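Local coordinates for protein purine nucleoside phosphorylase YlmD (Geobacillus stearothermophilus, PDB 6T1B) that catalyses the phosphorolysis of adenosine, inosine and S-methyl-5'-thioadenosine to free purine base and sugar 1-phosphate, and also deaminates adenosine, with zinc as cofactor, at residues G38-L43 and L47-D52. Numbering follows the deposited sequence.
With NOS (inosine), chain B.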
# COMPACT_ATOMS: atom_id res chain seq x y z
N GLY A 38 -7.19 23.02 -2.70
CA GLY A 38 -5.82 23.47 -2.56
C GLY A 38 -4.84 22.34 -2.80
O GLY A 38 -4.95 21.56 -3.76
N PRO A 39 -3.86 22.18 -1.91
CA PRO A 39 -2.87 21.13 -2.14
C PRO A 39 -3.46 19.73 -2.06
O PRO A 39 -2.79 18.75 -2.42
CB PRO A 39 -1.83 21.35 -1.03
CG PRO A 39 -2.61 22.04 0.05
CD PRO A 39 -3.66 22.88 -0.62
N PHE A 40 -4.67 19.60 -1.51
CA PHE A 40 -5.31 18.32 -1.33
C PHE A 40 -6.27 17.99 -2.45
O PHE A 40 -6.98 16.98 -2.36
CB PHE A 40 -6.06 18.32 0.01
CG PHE A 40 -5.19 18.72 1.18
CD1 PHE A 40 -5.46 19.88 1.88
CD2 PHE A 40 -4.12 17.94 1.56
CE1 PHE A 40 -4.64 20.24 2.94
CE2 PHE A 40 -3.29 18.32 2.61
CZ PHE A 40 -3.58 19.47 3.31
N ALA A 41 -6.32 18.82 -3.50
CA ALA A 41 -7.33 18.68 -4.55
C ALA A 41 -7.15 17.34 -5.26
O ALA A 41 -6.07 17.07 -5.78
CB ALA A 41 -7.17 19.82 -5.53
N SER A 42 -8.21 16.50 -5.32
CA SER A 42 -9.49 16.68 -4.62
C SER A 42 -9.88 15.45 -3.78
O SER A 42 -10.53 15.60 -2.74
CB SER A 42 -10.64 16.97 -5.58
OG SER A 42 -10.86 15.92 -6.49
N LEU A 43 -9.53 14.23 -4.21
CA LEU A 43 -9.91 13.02 -3.48
C LEU A 43 -8.86 12.63 -2.44
O LEU A 43 -8.31 11.54 -2.44
CB LEU A 43 -10.20 11.87 -4.43
CG LEU A 43 -11.01 10.71 -3.85
CD1 LEU A 43 -12.46 11.06 -3.67
CD2 LEU A 43 -10.86 9.47 -4.71
N LEU A 47 -6.61 11.54 6.71
CA LEU A 47 -7.12 12.30 7.83
C LEU A 47 -6.03 12.98 8.65
O LEU A 47 -6.35 13.76 9.55
CB LEU A 47 -7.92 11.39 8.77
CG LEU A 47 -9.24 10.90 8.16
CD1 LEU A 47 -9.78 9.73 8.97
CD2 LEU A 47 -10.24 12.04 8.08
N HIS A 48 -4.75 12.69 8.38
CA HIS A 48 -3.69 13.27 9.18
C HIS A 48 -2.69 14.05 8.35
O HIS A 48 -1.48 13.93 8.53
CB HIS A 48 -2.94 12.25 10.05
CG HIS A 48 -2.06 12.89 11.09
ND1 HIS A 48 -2.56 13.52 12.21
CD2 HIS A 48 -0.71 13.03 11.16
CE1 HIS A 48 -1.56 13.99 12.94
NE2 HIS A 48 -0.42 13.71 12.32
N VAL A 49 -3.19 14.85 7.41
CA VAL A 49 -2.34 15.71 6.61
C VAL A 49 -2.73 17.17 6.70
O VAL A 49 -2.19 17.99 5.96
CB VAL A 49 -2.26 15.26 5.13
CG1 VAL A 49 -1.59 13.93 5.02
CG2 VAL A 49 -3.64 15.24 4.49
N GLY A 50 -3.66 17.52 7.59
CA GLY A 50 -4.04 18.90 7.77
C GLY A 50 -5.16 19.37 6.87
O GLY A 50 -5.40 20.57 6.77
N ASP A 51 -5.85 18.45 6.19
CA ASP A 51 -7.02 18.79 5.40
C ASP A 51 -8.26 18.90 6.29
O ASP A 51 -8.29 18.49 7.46
CB ASP A 51 -7.19 17.72 4.32
CG ASP A 51 -8.13 18.10 3.19
OD1 ASP A 51 -8.58 19.26 3.09
OD2 ASP A 51 -8.41 17.19 2.39
N ASP A 52 -9.30 19.45 5.70
CA ASP A 52 -10.59 19.55 6.37
C ASP A 52 -11.19 18.16 6.54
O ASP A 52 -11.40 17.43 5.56
CB ASP A 52 -11.52 20.40 5.52
CG ASP A 52 -12.85 20.59 6.16
OD1 ASP A 52 -12.93 21.44 7.07
OD2 ASP A 52 -13.79 19.86 5.77
N9 NOS B . -1.11 10.08 6.90
C4 NOS B . -1.94 9.05 7.14
N3 NOS B . -1.72 7.61 7.44
C2 NOS B . -2.85 6.76 7.69
N1 NOS B . -4.19 7.28 7.66
C6 NOS B . -4.46 8.64 7.39
O6 NOS B . -5.60 9.01 7.37
C5 NOS B . -3.22 9.53 7.12
N7 NOS B . -3.16 10.79 6.82
C8 NOS B . -1.88 11.15 6.69
C5' NOS B . 1.30 7.20 4.80
O5' NOS B . 1.90 7.13 3.51
C4' NOS B . 1.71 8.46 5.52
O4' NOS B . 0.59 9.37 5.52
C1' NOS B . 0.35 9.86 6.82
C2' NOS B . 0.96 8.84 7.78
O2' NOS B . 1.36 9.48 8.99
C3' NOS B . 2.13 8.29 6.98
O3' NOS B . 3.30 9.09 7.23
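Phe40 lays one face of its ring against the side chain of Asp51, whose CB sits 3.8 Å from the ring centroid, close to the normal, in a CH-pi contact. The Asp51 side chain turns CG away from its own backbone N (chi1 -165°), which carries the carboxylate over CD1 and CG of Phe40, stacked at 19° to the ring. A short acid suits this place: its methylene meets the aromatic face while OD2 hydrogen-bonds Asn44 and Ser36, and OD1 accepts a weak bond from Asp52 N. Pro39 CG lies over the rim of the opposite ring face. Phe40 suits its place because a flat ring can take that methylene and still reach Val49 CG2 with CE2, at 3.6 Å; Val49 O approaches CZ obliquely at 3.3 Å. The branched valine serves two neighbours, since its CG1 lies 3.3 Å from C8 of inosine. Leu47 N donates a hydrogen bond to inosine O6 (2.8 Å). Gly50, at positive phi (89°), adopts a backbone shape in which a CB would press on the preceding carbonyl O. The contact folds one surface loop, linking strand 25-29 to helix 53-67, back on itself beside the purine; Asp52 N-caps that helix, while Leu47 and Asp51 touch its Val56.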